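Protein F1 (Vaccinia virus ankara, PDB 4D2M) probably blocks apoptosis as a viral Bcl-2-like protein that binds the BH3 segment of Bim. Local coordinates at residues R83-I88 with Y177-S182; D120-V125 with F162-H167; G136-T141 with D171-D176. The protein carries 1 engineered substitution. One frame throughout, in Å; residues are numbered along the deposited sequence.

Contact 1 of 3, residues R83-I88 with Y177-S182; sequences RSYIDI and YITDIS
Helix 172-180, the last of the modelled chain, closes against helix 80-99 by setting Ile178 over the ring of Tyr85. Ile178 CG2 sits over one face in a CH-pi contact, 4.1 Å from the centre of the Tyr85 ring and 26° off its normal, and it comes closest to the near half, where Ile178 CG2 and Tyr85 CD1 are 3.7 Å apart. At the far end of the ring, Thr179 CG2 approaches Tyr85 OH at 3.5 Å, reaching it obliquely. The threonine rotamer explains the contact: OG1 lies between the backbone N and the carbonyl carbon (chi1 53°) and bonds back to Val175 O and Asp176 O, which turns CG2 to the tyrosine.

The helical bundle of a Bcl-2-like protein is completed here across a subunit boundary. Tyr85 OH is hydrogen-bonded to Glu54 of the second subunit, whose Ala61 packs on Tyr85 and whose Val58 packs on Ile178. These partners belong to that subunit's helix 54-77, consistent with the domain-swapped dimer known for F1L.

One turn further along helix 80-99, Ile88 meets the end of helix 172-180. Its CG2 slides past Ile178 CD1 at 4.2 Å, the two side chains running in opposite directions. The chain of Ile88 is extended at chi2 (164°), which carries Ile88 CD1 out to Ile181 CG2 at 3.9 Å and Ile181 O at 3.1 Å, a tight approach for a methyl group. Ile181 is the first residue to leave helical geometry, and its N makes weak bonds to Tyr177 O and Ile178 O. No hydrogen bond spans the two segments, and the poorly ordered Ser182 merely brushes Ile88 CD1 with its CB.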
ATOM      1  N   ARG A  83     -12.774   7.877  23.435  1.00 37.56           N
ATOM      2  CA  ARG A  83     -11.922   7.301  24.467  1.00 41.40           C
ATOM      3  C   ARG A  83     -12.686   6.261  25.280  1.00 42.45           C
ATOM      4  O   ARG A  83     -12.119   5.250  25.694  1.00 42.01           O
ATOM      5  CB  ARG A  83     -11.379   8.397  25.384  1.00 41.77           C
ATOM      6  CG  ARG A  83     -10.473   9.386  24.672  1.00 41.27           C
ATOM      7  CD  ARG A  83      -9.852  10.384  25.642  1.00 43.81           C
ATOM      8  NE  ARG A  83      -9.050  11.381  24.939  1.00 44.75           N
ATOM      9  CZ  ARG A  83      -8.169  12.188  25.522  1.00 52.25           C
ATOM     10  NH1 ARG A  83      -7.959  12.123  26.831  1.00 58.20           N
ATOM     11  NH2 ARG A  83      -7.490  13.060  24.790  1.00 50.75           N
ATOM     12  N   SER A  84     -13.972   6.515  25.501  1.00 36.54           N
ATOM     13  CA  SER A  84     -14.825   5.565  26.207  1.00 37.23           C
ATOM     14  C   SER A  84     -14.948   4.269  25.411  1.00 35.36           C
ATOM     15  O   SER A  84     -14.868   3.174  25.967  1.00 35.32           O
ATOM     16  CB  SER A  84     -16.211   6.164  26.452  1.00 40.17           C
ATOM     17  OG  SER A  84     -16.113   7.460  27.016  1.00 48.83           O
ATOM     18  N   TYR A  85     -15.144   4.404  24.103  1.00 34.05           N
ATOM     19  CA  TYR A  85     -15.275   3.249  23.229  1.00 32.45           C
ATOM     20  C   TYR A  85     -13.980   2.446  23.218  1.00 32.88           C
ATOM     21  O   TYR A  85     -14.002   1.219  23.160  1.00 34.09           O
ATOM     22  CB  TYR A  85     -15.643   3.688  21.811  1.00 33.00           C
ATOM     23  CG  TYR A  85     -17.006   4.338  21.689  1.00 38.26           C
ATOM     24  CD1 TYR A  85     -17.893   4.361  22.760  1.00 41.14           C
ATOM     25  CD2 TYR A  85     -17.408   4.923  20.498  1.00 38.39           C
ATOM     26  CE1 TYR A  85     -19.136   4.952  22.646  1.00 43.46           C
ATOM     27  CE2 TYR A  85     -18.650   5.515  20.375  1.00 36.75           C
ATOM     28  CZ  TYR A  85     -19.508   5.526  21.451  1.00 44.86           C
ATOM     29  OH  TYR A  85     -20.746   6.113  21.340  1.00 52.28           O
ATOM     30  N   ILE A  86     -12.853   3.148  23.272  1.00 31.92           N
ATOM     31  CA  ILE A  86     -11.552   2.495  23.336  1.00 31.98           C
ATOM     32  C   ILE A  86     -11.421   1.694  24.633  1.00 32.42           C
ATOM     33  O   ILE A  86     -10.943   0.559  24.619  1.00 30.48           O
ATOM     34  CB  ILE A  86     -10.406   3.525  23.215  1.00 30.11           C
ATOM     35  CG1 ILE A  86     -10.335   4.040  21.773  1.00 30.14           C
ATOM     36  CG2 ILE A  86      -9.064   2.907  23.606  1.00 30.26           C
ATOM     37  CD1 ILE A  86      -9.374   5.205  21.557  1.00 30.32           C
ATOM     38  N   ASP A  87     -11.854   2.279  25.749  1.00 33.30           N
ATOM     39  CA  ASP A  87     -11.822   1.582  27.035  1.00 35.99           C
ATOM     40  C   ASP A  87     -12.671   0.316  26.997  1.00 39.64           C
ATOM     41  O   ASP A  87     -12.274  -0.723  27.520  1.00 35.06           O
ATOM     42  CB  ASP A  87     -12.316   2.491  28.167  1.00 37.81           C
ATOM     43  CG  ASP A  87     -11.268   3.488  28.628  1.00 43.58           C
ATOM     44  OD1 ASP A  87     -10.073   3.303  28.316  1.00 47.37           O
ATOM     45  OD2 ASP A  87     -11.644   4.459  29.318  1.00 44.72           O
ATOM     46  N   ILE A  88     -13.843   0.411  26.381  1.00 39.97           N
ATOM     47  CA  ILE A  88     -14.752  -0.726  26.299  1.00 39.65           C
ATOM     48  C   ILE A  88     -14.132  -1.849  25.476  1.00 35.53           C
ATOM     49  O   ILE A  88     -14.163  -3.010  25.877  1.00 35.46           O
ATOM     50  CB  ILE A  88     -16.106  -0.307  25.699  1.00 35.99           C
ATOM     51  CG1 ILE A  88     -16.836   0.611  26.682  1.00 37.22           C
ATOM     52  CG2 ILE A  88     -16.979  -1.524  25.394  1.00 35.75           C
ATOM     53  CD1 ILE A  88     -17.972   1.391  26.069  1.00 43.19           C
ATOM     54  N   TYR A 177     -24.032  -2.201  19.843  1.00 43.85           N
ATOM     55  CA  TYR A 177     -23.563  -2.816  21.080  1.00 43.32           C
ATOM     56  C   TYR A 177     -22.661  -1.870  21.868  1.00 40.89           C
ATOM     57  O   TYR A 177     -22.864  -1.660  23.061  1.00 45.40           O
ATOM     58  CB  TYR A 177     -22.814  -4.119  20.790  1.00 45.09           C
ATOM     59  CG  TYR A 177     -23.705  -5.329  20.634  1.00 49.65           C
ATOM     60  CD1 TYR A 177     -24.467  -5.795  21.697  1.00 57.37           C
ATOM     61  CD2 TYR A 177     -23.773  -6.016  19.430  1.00 50.38           C
ATOM     62  CE1 TYR A 177     -25.281  -6.903  21.563  1.00 62.16           C
ATOM     63  CE2 TYR A 177     -24.584  -7.127  19.287  1.00 57.21           C
ATOM     64  CZ  TYR A 177     -25.334  -7.565  20.356  1.00 62.94           C
ATOM     65  OH  TYR A 177     -26.140  -8.671  20.214  1.00 69.69           O
ATOM     66  N   ILE A 178     -21.665  -1.302  21.193  1.00 38.19           N
ATOM     67  CA  ILE A 178     -20.689  -0.439  21.852  1.00 42.62           C
ATOM     68  C   ILE A 178     -21.355   0.826  22.391  1.00 45.22           C
ATOM     69  O   ILE A 178     -21.019   1.294  23.480  1.00 43.33           O
ATOM     70  CB  ILE A 178     -19.541  -0.044  20.888  1.00 45.84           C
ATOM     71  CG1 ILE A 178     -18.832  -1.293  20.355  1.00 54.12           C
ATOM     72  CG2 ILE A 178     -18.535   0.882  21.575  1.00 44.68           C
ATOM     73  CD1 ILE A 178     -18.169  -2.144  21.422  1.00 61.10           C
ATOM     74  N   THR A 179     -22.300   1.373  21.633  1.00 43.81           N
ATOM     75  CA  THR A 179     -22.976   2.602  22.040  1.00 47.23           C
ATOM     76  C   THR A 179     -23.913   2.376  23.228  1.00 50.78           C
ATOM     77  O   THR A 179     -24.148   3.291  24.015  1.00 54.03           O
ATOM     78  CB  THR A 179     -23.786   3.215  20.882  1.00 49.73           C
ATOM     79  OG1 THR A 179     -24.659   2.225  20.326  1.00 55.20           O
ATOM     80  CG2 THR A 179     -22.857   3.743  19.798  1.00 50.41           C
ATOM     81  N   ASP A 180     -24.449   1.165  23.354  1.00 57.77           N
ATOM     82  CA  ASP A 180     -25.315   0.832  24.482  1.00 68.22           C
ATOM     83  C   ASP A 180     -24.537   0.882  25.789  1.00 64.96           C
ATOM     84  O   ASP A 180     -25.050   1.335  26.814  1.00 65.75           O
ATOM     85  CB  ASP A 180     -25.939  -0.556  24.307  1.00 83.43           C
ATOM     86  CG  ASP A 180     -26.986  -0.597  23.212  1.00 98.68           C
ATOM     87  OD1 ASP A 180     -27.515   0.473  22.842  1.00103.97           O
ATOM     88  OD2 ASP A 180     -27.283  -1.707  22.719  1.00104.27           O
ATOM     89  N   ILE A 181     -23.296   0.411  25.746  1.00 60.97           N
ATOM     90  CA  ILE A 181     -22.449   0.369  26.929  1.00 64.71           C
ATOM     91  C   ILE A 181     -21.857   1.750  27.197  1.00 69.87           C
ATOM     92  O   ILE A 181     -20.959   2.198  26.484  1.00 63.30           O
ATOM     93  CB  ILE A 181     -21.317  -0.671  26.778  1.00 61.23           C
ATOM     94  CG1 ILE A 181     -21.902  -2.035  26.392  1.00 60.20           C
ATOM     95  CG2 ILE A 181     -20.514  -0.772  28.071  1.00 62.15           C
ATOM     96  CD1 ILE A 181     -20.867  -3.102  26.083  1.00 60.93           C
ATOM     97  N   SER A 182     -22.380   2.417  28.223  1.00 80.16           N
ATOM     98  CA  SER A 182     -21.918   3.744  28.628  1.00 93.81           C
ATOM     99  C   SER A 182     -22.247   4.790  27.567  1.00 94.94           C
ATOM    100  O   SER A 182     -22.386   5.974  27.874  1.00 96.67           O
ATOM    101  CB  SER A 182     -20.411   3.735  28.907  1.00100.98           C
ATOM    102  OG  SER A 182     -20.037   4.843  29.707  1.00107.08           O
TER

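Contact 2 of 3, residues D120-V125 with F162-H167; sequences DFNNEV and FTLLSH. Engineered in segment 120-125: Phe121 (natural residue Ile).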
ATOM      1  N   ASP A 120      -9.640 -12.839   1.424  1.00 35.34           N
ATOM      2  CA  ASP A 120     -10.643 -13.892   1.548  1.00 32.08           C
ATOM      3  C   ASP A 120     -11.162 -14.011   2.976  1.00 31.94           C
ATOM      4  O   ASP A 120     -12.347 -14.264   3.183  1.00 32.75           O
ATOM      5  CB  ASP A 120     -10.077 -15.239   1.095  1.00 33.66           C
ATOM      6  CG  ASP A 120      -9.926 -15.335  -0.413  1.00 40.66           C
ATOM      7  OD1 ASP A 120     -10.762 -14.754  -1.135  1.00 37.45           O
ATOM      8  OD2 ASP A 120      -8.975 -16.000  -0.876  1.00 46.51           O
ATOM      9  N   PHE A 121     -10.284 -13.842   3.959  1.00 31.50           N
ATOM     10  CA  PHE A 121     -10.710 -13.934   5.352  1.00 30.75           C
ATOM     11  C   PHE A 121     -11.694 -12.816   5.677  1.00 29.12           C
ATOM     12  O   PHE A 121     -12.695 -13.045   6.350  1.00 30.19           O
ATOM     13  CB  PHE A 121      -9.520 -13.877   6.313  1.00 33.99           C
ATOM     14  CG  PHE A 121      -9.918 -13.952   7.762  1.00 33.87           C
ATOM     15  CD1 PHE A 121     -10.484 -15.107   8.277  1.00 34.99           C
ATOM     16  CD2 PHE A 121      -9.757 -12.862   8.601  1.00 33.41           C
ATOM     17  CE1 PHE A 121     -10.865 -15.178   9.606  1.00 35.61           C
ATOM     18  CE2 PHE A 121     -10.134 -12.930   9.931  1.00 34.89           C
ATOM     19  CZ  PHE A 121     -10.691 -14.088  10.432  1.00 36.26           C
ATOM     20  N   ASN A 122     -11.405 -11.612   5.194  1.00 30.90           N
ATOM     21  CA  ASN A 122     -12.305 -10.481   5.378  1.00 26.96           C
ATOM     22  C   ASN A 122     -13.717 -10.803   4.911  1.00 28.67           C
ATOM     23  O   ASN A 122     -14.692 -10.507   5.600  1.00 29.79           O
ATOM     24  CB  ASN A 122     -11.786  -9.257   4.626  1.00 28.30           C
ATOM     25  CG  ASN A 122     -12.754  -8.089   4.685  1.00 32.71           C
ATOM     26  OD1 ASN A 122     -12.772  -7.331   5.654  1.00 30.33           O
ATOM     27  ND2 ASN A 122     -13.572  -7.947   3.649  1.00 32.89           N
ATOM     28  N   ASN A 123     -13.815 -11.426   3.740  1.00 30.40           N
ATOM     29  CA  ASN A 123     -15.103 -11.754   3.141  1.00 29.30           C
ATOM     30  C   ASN A 123     -15.856 -12.819   3.936  1.00 31.53           C
ATOM     31  O   ASN A 123     -17.080 -12.763   4.051  1.00 32.54           O
ATOM     32  CB  ASN A 123     -14.905 -12.216   1.692  1.00 30.35           C
ATOM     33  CG  ASN A 123     -14.381 -11.106   0.791  1.00 31.17           C
ATOM     34  OD1 ASN A 123     -14.432  -9.927   1.145  1.00 32.89           O
ATOM     35  ND2 ASN A 123     -13.881 -11.480  -0.384  1.00 31.12           N
ATOM     36  N   GLU A 124     -15.125 -13.785   4.484  1.00 35.60           N
ATOM     37  CA  GLU A 124     -15.736 -14.819   5.315  1.00 41.09           C
ATOM     38  C   GLU A 124     -16.228 -14.230   6.632  1.00 38.90           C
ATOM     39  O   GLU A 124     -17.288 -14.602   7.129  1.00 40.10           O
ATOM     40  CB  GLU A 124     -14.749 -15.957   5.587  1.00 44.84           C
ATOM     41  CG  GLU A 124     -14.281 -16.696   4.341  1.00 47.16           C
ATOM     42  CD  GLU A 124     -15.420 -17.294   3.535  1.00 53.34           C
ATOM     43  OE1 GLU A 124     -16.482 -17.588   4.123  1.00 51.91           O
ATOM     44  OE2 GLU A 124     -15.253 -17.463   2.308  1.00 58.58           O
ATOM     45  N   VAL A 125     -15.449 -13.314   7.199  1.00 35.92           N
ATOM     46  CA  VAL A 125     -15.859 -12.606   8.407  1.00 35.87           C
ATOM     47  C   VAL A 125     -17.134 -11.821   8.123  1.00 37.05           C
ATOM     48  O   VAL A 125     -18.082 -11.859   8.908  1.00 40.44           O
ATOM     49  CB  VAL A 125     -14.739 -11.658   8.911  1.00 33.37           C
ATOM     50  CG1 VAL A 125     -15.236 -10.706  10.004  1.00 35.18           C
ATOM     51  CG2 VAL A 125     -13.568 -12.468   9.432  1.00 35.00           C
ATOM     52  N   PHE A 162      -5.664  -4.058   9.543  1.00 26.91           N
ATOM     53  CA  PHE A 162      -6.447  -3.379  10.573  1.00 24.90           C
ATOM     54  C   PHE A 162      -7.536  -2.515   9.946  1.00 27.21           C
ATOM     55  O   PHE A 162      -8.696  -2.566  10.354  1.00 30.40           O
ATOM     56  CB  PHE A 162      -5.548  -2.504  11.456  1.00 24.96           C
ATOM     57  CG  PHE A 162      -4.605  -3.279  12.343  1.00 24.65           C
ATOM     58  CD1 PHE A 162      -4.770  -4.638  12.562  1.00 26.01           C
ATOM     59  CD2 PHE A 162      -3.553  -2.632  12.973  1.00 24.90           C
ATOM     60  CE1 PHE A 162      -3.902  -5.335  13.388  1.00 29.81           C
ATOM     61  CE2 PHE A 162      -2.685  -3.322  13.798  1.00 25.03           C
ATOM     62  CZ  PHE A 162      -2.858  -4.673  14.005  1.00 25.56           C
ATOM     63  N   THR A 163      -7.154  -1.729   8.945  1.00 29.06           N
ATOM     64  CA  THR A 163      -8.070  -0.786   8.318  1.00 28.95           C
ATOM     65  C   THR A 163      -9.238  -1.521   7.671  1.00 27.40           C
ATOM     66  O   THR A 163     -10.398  -1.214   7.943  1.00 29.79           O
ATOM     67  CB  THR A 163      -7.340   0.072   7.271  1.00 33.43           C
ATOM     68  OG1 THR A 163      -6.257   0.764   7.907  1.00 30.78           O
ATOM     69  CG2 THR A 163      -8.283   1.088   6.635  1.00 40.30           C
ATOM     70  N   LEU A 164      -8.927  -2.507   6.837  1.00 25.32           N
ATOM     71  CA  LEU A 164      -9.951  -3.297   6.166  1.00 25.44           C
ATOM     72  C   LEU A 164     -10.889  -3.980   7.158  1.00 24.27           C
ATOM     73  O   LEU A 164     -12.104  -3.799   7.097  1.00 28.27           O
ATOM     74  CB  LEU A 164      -9.297  -4.346   5.262  1.00 30.72           C
ATOM     75  CG  LEU A 164     -10.217  -5.410   4.659  1.00 32.62           C
ATOM     76  CD1 LEU A 164     -11.394  -4.778   3.936  1.00 37.45           C
ATOM     77  CD2 LEU A 164      -9.430  -6.310   3.710  1.00 27.07           C
ATOM     78  N   LEU A 165     -10.329  -4.760   8.076  1.00 22.50           N
ATOM     79  CA  LEU A 165     -11.150  -5.570   8.967  1.00 24.14           C
ATOM     80  C   LEU A 165     -11.980  -4.718   9.926  1.00 24.34           C
ATOM     81  O   LEU A 165     -13.066  -5.127  10.334  1.00 27.18           O
ATOM     82  CB  LEU A 165     -10.278  -6.548   9.755  1.00 25.30           C
ATOM     83  CG  LEU A 165     -10.117  -7.938   9.132  1.00 27.51           C
ATOM     84  CD1 LEU A 165     -11.434  -8.713   9.176  1.00 32.53           C
ATOM     85  CD2 LEU A 165      -9.588  -7.858   7.703  1.00 23.40           C
ATOM     86  N   SER A 166     -11.482  -3.534  10.270  1.00 28.37           N
ATOM     87  CA  SER A 166     -12.215  -2.629  11.152  1.00 33.65           C
ATOM     88  C   SER A 166     -13.535  -2.193  10.515  1.00 31.14           C
ATOM     89  O   SER A 166     -14.563  -2.115  11.190  1.00 29.17           O
ATOM     90  CB  SER A 166     -11.366  -1.404  11.497  1.00 33.80           C
ATOM     91  OG  SER A 166     -10.973  -0.708  10.327  1.00 39.92           O
ATOM     92  N   HIS A 167     -13.502  -1.903   9.218  1.00 27.93           N
ATOM     93  CA  HIS A 167     -14.723  -1.608   8.474  1.00 29.68           C
ATOM     94  C   HIS A 167     -15.689  -2.781   8.561  1.00 30.94           C
ATOM     95  O   HIS A 167     -16.859  -2.613   8.899  1.00 30.29           O
ATOM     96  CB  HIS A 167     -14.414  -1.308   7.005  1.00 33.23           C
ATOM     97  CG  HIS A 167     -13.957   0.095   6.755  1.00 37.05           C
ATOM     98  ND1 HIS A 167     -14.830   1.122   6.473  1.00 40.56           N
ATOM     99  CD2 HIS A 167     -12.717   0.639   6.734  1.00 37.10           C
ATOM    100  CE1 HIS A 167     -14.149   2.240   6.294  1.00 39.18           C
ATOM    101  NE2 HIS A 167     -12.865   1.974   6.447  1.00 36.78           N
TER
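Asn122 meets Leu164 tip to tip, its carboxamide pressed on the end of the leucine. The oxygen leads: Asn122 OD1 lies 3.3 Å from Leu164 CG and close to CD1 as well, while Leu164 CD2 sits 3.9 Å from Asn122 CB. In both residues CG is anti to the backbone N (chi1 175° in Asn122, 170° in Leu164), which sends the two chains at each other across the interface. Although OD1 abuts carbons of Leu164 and Leu165, it is satisfied by a hydrogen bond from Thr168 OG1, just beyond the segment. Asn122 ND2 makes a weak bond to Asn123 OD1 of its own helix and a further one to Asn123 OD1 of the third subunit, so the same asparagine serves both the helix pair and a subunit interface.

The axes of segments 120-125 and 162-167, on helices 118-131 and 155-169, are nearly parallel (15°) and 10.1 Å apart at closest approach. Both helices rest on helix 135-150, whose Ile145 touches Phe121 and Leu165, in keeping with the layered bundle of the Bcl-2 fold.

Leu165 touches Asn122, Val125 and Phe121 as well as that underlying helix. Its CD2 comes to 3.8 Å from Asn122 OD1, and its CD1 to 4.3 Å from Val125 CG2. Leu165 CD1 also reaches the ring of Phe121, obliquely and loosely, at 4.5 Å from Phe121 CE2. Phe121 is an engineered residue, isoleucine in the natural protein. Val125 CG2, one turn on, stands 3.4 Å above one face of the Phe121 ring, offset toward the rim, while the bound Bim peptide lays an apolar side chain against Phe121.

Contact 3 of 3, residues G136-T141 with D171-D176; sequences GVRLAT and DDCFVD
Arg138 grips the carboxylate of Asp171 side-on with two nitrogens, one to each oxygen, in a salt bridge whose two planes are nearly coplanar. Arg138 NE donates to Asp171 OD1 at 3.2 Å along an almost straight line (177°), and Arg138 NH2 donates to Asp171 OD2 at the shorter 2.7 Å; each oxygen offers its syn lone pair. Asp171 is also the N-cap of helix 172-180. Its CG is held between the backbone N and the carbonyl carbon (chi1 60°), and OD1 takes a second bond, 2.9 Å from Phe174 N, which arrives from above the carboxylate plane. The start of that helix and the arginine together would be expected to favour the charged form of Asp171.

The remaining nitrogen, Arg138 NH1, is tied to Asn132 O and Gly134 O in the turn before helix 135-150, which fixes the guanidinium from another side. Over one of its faces lies Cys173 SG, 3.4 Å above the plane and over the centre.

Nearer the backbone, the aliphatic part of Arg138 slides past Phe174 in the opposite direction. Arg138 CB is 3.6 Å from Phe174 CD1, and Arg138 CD is 3.7 Å from Phe174 CB. Leu139 CD2 lies at the edge of the Phe174 ring, 4.2 Å from Phe174 CE1; Leu135 and Ile142 of the same helix also touch Phe174.

The axes of 136-141 and 172-176 cross at about a right angle (94°), 10.6 Å apart at their closest. Gly136 and Val137 of helix 135-150 meet the bound peptide, whereas Arg138 is directed to helix 172-180: a groove-lining helix of the Bcl-2 fold, joined to the last helix of the modelled chain through that helix's own capping residue.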
ATOM      1  N   GLY A 136     -20.277 -11.468  20.766  1.00 35.24           N
ATOM      2  CA  GLY A 136     -19.115 -12.327  20.919  1.00 35.21           C
ATOM      3  C   GLY A 136     -18.268 -12.512  19.673  1.00 37.03           C
ATOM      4  O   GLY A 136     -17.043 -12.404  19.735  1.00 37.72           O
ATOM      5  N   VAL A 137     -18.907 -12.801  18.543  1.00 36.54           N
ATOM      6  CA  VAL A 137     -18.164 -13.096  17.323  1.00 39.18           C
ATOM      7  C   VAL A 137     -17.400 -11.861  16.847  1.00 37.25           C
ATOM      8  O   VAL A 137     -16.341 -11.971  16.226  1.00 37.77           O
ATOM      9  CB  VAL A 137     -19.097 -13.619  16.197  1.00 40.85           C
ATOM     10  CG1 VAL A 137     -20.062 -12.537  15.705  1.00 40.72           C
ATOM     11  CG2 VAL A 137     -18.276 -14.178  15.041  1.00 39.80           C
ATOM     12  N   ARG A 138     -17.928 -10.686  17.169  1.00 35.21           N
ATOM     13  CA  ARG A 138     -17.299  -9.431  16.783  1.00 34.89           C
ATOM     14  C   ARG A 138     -16.088  -9.138  17.661  1.00 34.01           C
ATOM     15  O   ARG A 138     -15.044  -8.716  17.164  1.00 31.55           O
ATOM     16  CB  ARG A 138     -18.315  -8.292  16.856  1.00 33.56           C
ATOM     17  CG  ARG A 138     -19.283  -8.306  15.687  1.00 37.61           C
ATOM     18  CD  ARG A 138     -20.665  -7.793  16.046  1.00 41.42           C
ATOM     19  NE  ARG A 138     -21.526  -7.767  14.863  1.00 40.31           N
ATOM     20  CZ  ARG A 138     -22.268  -8.789  14.446  1.00 42.35           C
ATOM     21  NH1 ARG A 138     -22.283  -9.932  15.121  1.00 41.31           N
ATOM     22  NH2 ARG A 138     -23.007  -8.667  13.350  1.00 42.96           N
ATOM     23  N   LEU A 139     -16.230  -9.374  18.961  1.00 29.29           N
ATOM     24  CA  LEU A 139     -15.120  -9.221  19.895  1.00 31.89           C
ATOM     25  C   LEU A 139     -14.018 -10.241  19.620  1.00 32.59           C
ATOM     26  O   LEU A 139     -12.830  -9.927  19.721  1.00 30.73           O
ATOM     27  CB  LEU A 139     -15.609  -9.369  21.339  1.00 33.11           C
ATOM     28  CG  LEU A 139     -16.561  -8.287  21.856  1.00 34.77           C
ATOM     29  CD1 LEU A 139     -17.054  -8.636  23.254  1.00 35.53           C
ATOM     30  CD2 LEU A 139     -15.889  -6.923  21.850  1.00 36.38           C
ATOM     31  N   ALA A 140     -14.416 -11.460  19.271  1.00 32.85           N
ATOM     32  CA  ALA A 140     -13.459 -12.527  19.004  1.00 30.99           C
ATOM     33  C   ALA A 140     -12.649 -12.230  17.745  1.00 28.16           C
ATOM     34  O   ALA A 140     -11.455 -12.529  17.679  1.00 27.96           O
ATOM     35  CB  ALA A 140     -14.178 -13.857  18.873  1.00 36.93           C
ATOM     36  N   THR A 141     -13.299 -11.644  16.747  1.00 27.37           N
ATOM     37  CA  THR A 141     -12.623 -11.329  15.494  1.00 27.48           C
ATOM     38  C   THR A 141     -11.576 -10.243  15.714  1.00 26.75           C
ATOM     39  O   THR A 141     -10.466 -10.326  15.195  1.00 25.30           O
ATOM     40  CB  THR A 141     -13.611 -10.868  14.410  1.00 30.62           C
ATOM     41  OG1 THR A 141     -14.622 -11.866  14.223  1.00 34.40           O
ATOM     42  CG2 THR A 141     -12.884 -10.640  13.092  1.00 31.73           C
ATOM     43  N   ASP A 171     -19.976  -3.229  11.921  1.00 32.97           N
ATOM     44  CA  ASP A 171     -21.270  -3.123  11.263  1.00 40.45           C
ATOM     45  C   ASP A 171     -22.241  -2.442  12.219  1.00 47.39           C
ATOM     46  O   ASP A 171     -21.898  -2.186  13.373  1.00 50.31           O
ATOM     47  CB  ASP A 171     -21.786  -4.501  10.834  1.00 42.54           C
ATOM     48  CG  ASP A 171     -21.969  -5.454  12.004  1.00 45.48           C
ATOM     49  OD1 ASP A 171     -21.535  -5.127  13.129  1.00 41.74           O
ATOM     50  OD2 ASP A 171     -22.539  -6.545  11.790  1.00 49.02           O
ATOM     51  N   ASP A 172     -23.442  -2.144  11.735  1.00 46.82           N
ATOM     52  CA  ASP A 172     -24.436  -1.432  12.532  1.00 48.81           C
ATOM     53  C   ASP A 172     -24.702  -2.153  13.848  1.00 45.51           C
ATOM     54  O   ASP A 172     -24.883  -1.523  14.890  1.00 49.84           O
ATOM     55  CB  ASP A 172     -25.739  -1.280  11.747  1.00 61.49           C
ATOM     56  CG  ASP A 172     -25.550  -0.514  10.451  1.00 71.33           C
ATOM     57  OD1 ASP A 172     -24.735   0.431  10.430  1.00 73.95           O
ATOM     58  OD2 ASP A 172     -26.216  -0.862   9.453  1.00 73.83           O
ATOM     59  N   CYS A 173     -24.711  -3.479  13.792  1.00 42.43           N
ATOM     60  CA  CYS A 173     -24.953  -4.298  14.971  1.00 47.30           C
ATOM     61  C   CYS A 173     -23.884  -4.087  16.040  1.00 45.42           C
ATOM     62  O   CYS A 173     -24.202  -3.923  17.216  1.00 53.26           O
ATOM     63  CB  CYS A 173     -25.017  -5.773  14.578  1.00 55.69           C
ATOM     64  SG  CYS A 173     -24.823  -6.913  15.956  1.00 65.69           S
ATOM     65  N   PHE A 174     -22.618  -4.087  15.631  1.00 42.45           N
ATOM     66  CA  PHE A 174     -21.520  -3.890  16.574  1.00 40.53           C
ATOM     67  C   PHE A 174     -21.566  -2.491  17.170  1.00 38.51           C
ATOM     68  O   PHE A 174     -21.371  -2.311  18.370  1.00 37.73           O
ATOM     69  CB  PHE A 174     -20.166  -4.115  15.902  1.00 35.15           C
ATOM     70  CG  PHE A 174     -19.001  -4.038  16.853  1.00 31.35           C
ATOM     71  CD1 PHE A 174     -18.886  -4.934  17.906  1.00 32.83           C
ATOM     72  CD2 PHE A 174     -18.023  -3.071  16.695  1.00 31.26           C
ATOM     73  CE1 PHE A 174     -17.816  -4.864  18.784  1.00 34.16           C
ATOM     74  CE2 PHE A 174     -16.951  -2.996  17.566  1.00 33.13           C
ATOM     75  CZ  PHE A 174     -16.848  -3.894  18.612  1.00 33.22           C
ATOM     76  N   VAL A 175     -21.816  -1.502  16.318  1.00 38.86           N
ATOM     77  CA  VAL A 175     -21.928  -0.119  16.758  1.00 43.82           C
ATOM     78  C   VAL A 175     -23.015   0.013  17.817  1.00 46.08           C
ATOM     79  O   VAL A 175     -22.817   0.665  18.842  1.00 44.90           O
ATOM     80  CB  VAL A 175     -22.234   0.815  15.571  1.00 44.85           C
ATOM     81  CG1 VAL A 175     -22.521   2.246  16.039  1.00 43.15           C
ATOM     82  CG2 VAL A 175     -21.075   0.804  14.605  1.00 42.44           C
ATOM     83  N   ASP A 176     -24.157  -0.621  17.571  1.00 46.95           N
ATOM     84  CA  ASP A 176     -25.264  -0.579  18.515  1.00 48.81           C
ATOM     85  C   ASP A 176     -24.844  -1.149  19.864  1.00 45.01           C
ATOM     86  O   ASP A 176     -25.239  -0.635  20.908  1.00 44.30           O
ATOM     87  CB  ASP A 176     -26.473  -1.341  17.967  1.00 58.51           C
ATOM     88  CG  ASP A 176     -27.076  -0.676  16.743  1.00 69.27           C
ATOM     89  OD1 ASP A 176     -26.834   0.533  16.541  1.00 74.73           O
ATOM     90  OD2 ASP A 176     -27.795  -1.361  15.986  1.00 72.66           O
TER

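In the fold
Contacts 2 and 3 are buried, whereas contact 1 is partly buried and lies farthest out, its centre about 17 Å from the centre of the chain. Contacts 1 and 3 share helix 172-180: its start is held by a salt bridge to its N-cap residue, with Phe174 packing beside it, its end by mostly apolar packing, without a hydrogen bond between the segments. Contact 2 joins neighbouring helices through leucine carbons and a buried amide. It touches contact 3 where Val125 CG1 meets Thr141 CG2 at 3.9 Å, linking helix 118-131 to helix 135-150. All three also border the second subunit, and contacts 2 and 3 include residues that touch the bound peptide.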